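Local coordinates for protein argonaute (Marinitoga piezophila, PDB 5I4A) that uses short guide RNAs with a 5'-hydroxyl end to find complementary target DNA or RNA and cleaves the target, preferring manganese for DNA cleavage, at residues 462-475 and 620-632. Residues are numbered along the deposited sequence; the frame is centred on the assembly and turned at random.
Sequences CIAAVDNTGDILYI and PYPLHIANKVALT
I625 meets four residues of the hairpin through its two branches: CD1 reaches I472 CD1 tip to tip at 3.7 Å and also touches V466 CG1, while CG2 packs against A464 CB and I475 CD1. Further apolar packing follows the helix: P622 CD lies 3.9 Å from V466 CG2, and V629 CB lies 3.7 Å from C462 SG. With C462 SG anti to the backbone N (chi1 175°), the sulfur points at this later turn. The Y621 ring has I625 CD1, from the next turn of its own helix, over one face, 3.6 Å above the plane; across the contact G470 O sits near the ring plane at the edge, 3.3 Å from CE2. One water joins the segments, donating to the carbonyl G470 O and hydrogen-bonded to Y621 OH. Replacing the Y621 ring by the methyl of an alanine is likely to deprive this water of its phenolic partner and open a gap between G470 and I625. The axes of strand 462-466 and helix 621-631 approach to 7.0 Å at 146°, obliquely antiparallel. The contact packs the chain's last helix, which carries the inferred active-site residue N627, onto the edge hairpin of the mixed sheet in the PIWI domain's RNase H fold.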
loop_
_atom_site.group_PDB
_atom_site.type_symbol
_atom_site.label_atom_id
_atom_site.label_comp_id
_atom_site.label_asym_id
_atom_site.label_seq_id
_atom_site.Cartn_x
_atom_site.Cartn_y
_atom_site.Cartn_z
ATOM N N CYS A 462 -2.276 14.706 -1.196
ATOM C CA CYS A 462 -1.719 14.843 0.145
ATOM C C CYS A 462 -0.200 14.779 0.053
ATOM O O CYS A 462 0.340 13.919 -0.649
ATOM C CB CYS A 462 -2.245 13.754 1.087
ATOM S SG CYS A 462 -1.482 13.785 2.732
ATOM N N ILE A 463 0.480 15.695 0.746
ATOM C CA ILE A 463 1.936 15.739 0.769
ATOM C C ILE A 463 2.413 15.754 2.217
ATOM O O ILE A 463 1.710 16.214 3.121
ATOM C CB ILE A 463 2.499 16.958 -0.006
ATOM C CG1 ILE A 463 2.461 18.227 0.848
ATOM C CG2 ILE A 463 1.723 17.181 -1.296
ATOM C CD1 ILE A 463 3.832 18.707 1.292
ATOM N N ALA A 464 3.627 15.247 2.429
ATOM C CA ALA A 464 4.222 15.178 3.756
ATOM C C ALA A 464 5.726 15.368 3.634
ATOM O O ALA A 464 6.367 14.726 2.797
ATOM C CB ALA A 464 3.912 13.839 4.435
ATOM N N ALA A 465 6.283 16.241 4.473
ATOM C CA ALA A 465 7.711 16.531 4.479
ATOM C C ALA A 465 8.296 16.229 5.852
ATOM O O ALA A 465 7.675 16.522 6.880
ATOM C CB ALA A 465 7.980 17.993 4.104
ATOM N N VAL A 466 9.491 15.631 5.866
ATOM C CA VAL A 466 10.190 15.291 7.100
ATOM C C VAL A 466 11.669 15.622 6.944
ATOM O O VAL A 466 12.175 15.808 5.836
ATOM C CB VAL A 466 10.034 13.801 7.494
ATOM C CG1 VAL A 466 8.570 13.368 7.471
ATOM C CG2 VAL A 466 10.878 12.918 6.589
ATOM N N ASP A 467 12.368 15.678 8.079
ATOM C CA ASP A 467 13.802 15.918 8.084
ATOM C C ASP A 467 14.549 14.603 8.305
ATOM O O ASP A 467 13.956 13.519 8.345
ATOM C CB ASP A 467 14.168 16.988 9.127
ATOM C CG ASP A 467 13.916 16.549 10.571
ATOM O OD1 ASP A 467 13.803 15.340 10.859
ATOM O OD2 ASP A 467 13.855 17.443 11.443
ATOM N N ASN A 468 15.871 14.699 8.469
ATOM C CA ASN A 468 16.712 13.514 8.599
ATOM C C ASN A 468 16.459 12.750 9.892
ATOM O O ASN A 468 16.842 11.579 9.988
ATOM C CB ASN A 468 18.185 13.914 8.521
ATOM C CG ASN A 468 18.651 14.656 9.758
ATOM O OD1 ASN A 468 18.150 15.734 10.076
ATOM N ND2 ASN A 468 19.616 14.081 10.464
ATOM N N THR A 469 15.836 13.382 10.884
ATOM C CA THR A 469 15.561 12.748 12.166
ATOM C C THR A 469 14.180 12.117 12.236
ATOM O O THR A 469 13.862 11.467 13.238
ATOM C CB THR A 469 15.690 13.770 13.301
ATOM O OG1 THR A 469 14.644 14.742 13.186
ATOM C CG2 THR A 469 17.033 14.476 13.232
ATOM N N GLY A 470 13.354 12.291 11.211
ATOM C CA GLY A 470 11.993 11.808 11.249
ATOM C C GLY A 470 10.977 12.802 11.768
ATOM O O GLY A 470 9.786 12.471 11.819
ATOM N N ASP A 471 11.404 14.000 12.167
ATOM C CA ASP A 471 10.450 15.040 12.528
ATOM C C ASP A 471 9.613 15.412 11.315
ATOM O O ASP A 471 10.144 15.610 10.219
ATOM C CB ASP A 471 11.172 16.278 13.063
ATOM C CG ASP A 471 11.594 16.131 14.511
ATOM O OD1 ASP A 471 11.184 15.142 15.156
ATOM O OD2 ASP A 471 12.328 17.012 15.005
ATOM N N ILE A 472 8.303 15.505 11.510
ATOM C CA ILE A 472 7.404 15.882 10.426
ATOM C C ILE A 472 7.399 17.400 10.312
ATOM O O ILE A 472 7.012 18.103 11.252
ATOM C CB ILE A 472 5.992 15.334 10.662
ATOM C CG1 ILE A 472 6.043 13.812 10.768
ATOM C CG2 ILE A 472 5.063 15.760 9.538
ATOM C CD1 ILE A 472 4.712 13.186 11.053
ATOM N N LEU A 473 7.838 17.908 9.160
ATOM C CA LEU A 473 7.915 19.347 8.950
ATOM C C LEU A 473 6.581 19.938 8.528
ATOM O O LEU A 473 6.266 21.074 8.899
ATOM C CB LEU A 473 8.975 19.663 7.895
ATOM C CG LEU A 473 10.404 19.369 8.335
ATOM C CD1 LEU A 473 11.379 19.584 7.198
ATOM C CD2 LEU A 473 10.734 20.266 9.497
ATOM N N TYR A 474 5.789 19.189 7.766
ATOM C CA TYR A 474 4.565 19.726 7.194
ATOM C C TYR A 474 3.753 18.586 6.599
ATOM O O TYR A 474 4.312 17.617 6.076
ATOM C CB TYR A 474 4.868 20.778 6.117
ATOM C CG TYR A 474 3.648 21.276 5.375
ATOM C CD1 TYR A 474 2.852 22.285 5.903
ATOM C CD2 TYR A 474 3.293 20.733 4.148
ATOM C CE1 TYR A 474 1.734 22.736 5.229
ATOM C CE2 TYR A 474 2.178 21.178 3.467
ATOM C CZ TYR A 474 1.403 22.179 4.012
ATOM O OH TYR A 474 0.292 22.623 3.337
ATOM N N ILE A 475 2.433 18.720 6.688
ATOM C CA ILE A 475 1.487 17.835 6.020
ATOM C C ILE A 475 0.422 18.701 5.365
ATOM O O ILE A 475 -0.151 19.583 6.015
ATOM C CB ILE A 475 0.838 16.834 6.996
ATOM C CG1 ILE A 475 1.899 15.972 7.677
ATOM C CG2 ILE A 475 -0.170 15.953 6.267
ATOM C CD1 ILE A 475 1.332 15.007 8.698
ATOM N N PRO A 620 8.969 4.595 2.753
ATOM C CA PRO A 620 9.654 5.739 3.362
ATOM C C PRO A 620 8.663 6.580 4.148
ATOM O O PRO A 620 7.520 6.771 3.728
ATOM C CB PRO A 620 10.224 6.502 2.159
ATOM C CG PRO A 620 9.458 6.002 0.976
ATOM C CD PRO A 620 9.129 4.578 1.288
ATOM N N TYR A 621 9.109 7.056 5.308
ATOM C CA TYR A 621 8.213 7.724 6.252
ATOM C C TYR A 621 7.388 8.848 5.631
ATOM O O TYR A 621 6.172 8.885 5.881
ATOM C CB TYR A 621 9.036 8.222 7.450
ATOM C CG TYR A 621 8.222 8.624 8.661
ATOM C CD1 TYR A 621 7.144 7.857 9.091
ATOM C CD2 TYR A 621 8.547 9.761 9.387
ATOM C CE1 TYR A 621 6.406 8.225 10.203
ATOM C CE2 TYR A 621 7.820 10.134 10.497
ATOM C CZ TYR A 621 6.751 9.364 10.903
ATOM O OH TYR A 621 6.031 9.744 12.011
ATOM N N PRO A 622 7.943 9.761 4.820
ATOM C CA PRO A 622 7.072 10.768 4.184
ATOM C C PRO A 622 5.963 10.162 3.339
ATOM O O PRO A 622 4.833 10.667 3.358
ATOM C CB PRO A 622 8.053 11.597 3.341
ATOM C CG PRO A 622 9.274 10.754 3.203
ATOM C CD PRO A 622 9.360 9.983 4.478
ATOM N N LEU A 623 6.250 9.089 2.598
ATOM C CA LEU A 623 5.206 8.425 1.824
ATOM C C LEU A 623 4.231 7.689 2.728
ATOM O O LEU A 623 3.023 7.671 2.465
ATOM C CB LEU A 623 5.825 7.453 0.821
ATOM C CG LEU A 623 6.199 7.999 -0.554
ATOM C CD1 LEU A 623 6.478 6.839 -1.483
ATOM C CD2 LEU A 623 5.088 8.874 -1.103
ATOM N N HIS A 624 4.742 7.052 3.785
ATOM C CA HIS A 624 3.865 6.411 4.759
ATOM C C HIS A 624 2.867 7.407 5.335
ATOM O O HIS A 624 1.674 7.106 5.462
ATOM C CB HIS A 624 4.697 5.783 5.874
ATOM C CG HIS A 624 3.878 5.186 6.975
ATOM N ND1 HIS A 624 3.407 3.892 6.934
ATOM C CD2 HIS A 624 3.434 5.712 8.140
ATOM C CE1 HIS A 624 2.713 3.643 8.030
ATOM N NE2 HIS A 624 2.715 4.732 8.779
ATOM N N ILE A 625 3.338 8.605 5.677
ATOM C CA ILE A 625 2.450 9.636 6.204
ATOM C C ILE A 625 1.439 10.062 5.147
ATOM O O ILE A 625 0.234 10.151 5.414
ATOM C CB ILE A 625 3.270 10.836 6.710
ATOM C CG1 ILE A 625 4.242 10.402 7.810
ATOM C CG2 ILE A 625 2.348 11.929 7.205
ATOM C CD1 ILE A 625 5.429 11.332 7.973
ATOM N N ALA A 626 1.918 10.330 3.929
ATOM C CA ALA A 626 1.038 10.821 2.873
ATOM C C ALA A 626 -0.071 9.824 2.564
ATOM O O ALA A 626 -1.236 10.211 2.406
ATOM C CB ALA A 626 1.848 11.132 1.615
ATOM N N ASN A 627 0.267 8.535 2.474
ATOM C CA ASN A 627 -0.764 7.523 2.269
ATOM C C ASN A 627 -1.754 7.503 3.428
ATOM O O ASN A 627 -2.972 7.450 3.214
ATOM C CB ASN A 627 -0.133 6.141 2.090
ATOM C CG ASN A 627 0.556 5.974 0.744
ATOM O OD1 ASN A 627 0.426 6.816 -0.146
ATOM N ND2 ASN A 627 1.279 4.874 0.586
ATOM N N LYS A 628 -1.249 7.553 4.664
ATOM C CA LYS A 628 -2.119 7.438 5.831
ATOM C C LYS A 628 -3.039 8.645 5.970
ATOM O O LYS A 628 -4.236 8.492 6.238
ATOM C CB LYS A 628 -1.282 7.257 7.099
ATOM C CG LYS A 628 -0.965 5.811 7.438
ATOM C CD LYS A 628 -2.238 5.030 7.711
ATOM C CE LYS A 628 -1.943 3.596 8.118
ATOM N NZ LYS A 628 -1.543 3.486 9.546
ATOM N N VAL A 629 -2.502 9.855 5.795
ATOM C CA VAL A 629 -3.320 11.055 5.958
ATOM C C VAL A 629 -4.364 11.155 4.852
ATOM O O VAL A 629 -5.493 11.604 5.084
ATOM C CB VAL A 629 -2.427 12.308 6.021
ATOM C CG1 VAL A 629 -3.274 13.571 6.025
ATOM C CG2 VAL A 629 -1.549 12.260 7.262
ATOM N N ALA A 630 -4.016 10.728 3.638
ATOM C CA ALA A 630 -4.982 10.747 2.546
ATOM C C ALA A 630 -6.090 9.720 2.734
ATOM O O ALA A 630 -7.158 9.857 2.127
ATOM C CB ALA A 630 -4.274 10.503 1.211
ATOM N N LEU A 631 -5.869 8.711 3.574
ATOM C CA LEU A 631 -6.804 7.600 3.679
ATOM C C LEU A 631 -8.050 7.952 4.494
ATOM O O LEU A 631 -9.127 7.405 4.225
ATOM C CB LEU A 631 -6.084 6.388 4.279
ATOM C CG LEU A 631 -6.535 4.991 3.850
ATOM C CD1 LEU A 631 -5.371 4.019 3.922
ATOM C CD2 LEU A 631 -7.680 4.505 4.721
ATOM N N THR A 632 -7.939 8.848 5.477
ATOM C CA THR A 632 -9.050 9.159 6.369
ATOM C C THR A 632 -9.097 10.656 6.645
ATOM O O THR A 632 -8.134 11.389 6.405
ATOM C CB THR A 632 -8.950 8.401 7.705
ATOM O OG1 THR A 632 -7.714 8.736 8.351
ATOM C CG2 THR A 632 -9.011 6.891 7.490
HETATM O O HOH W 1 7.544 11.674 13.744
#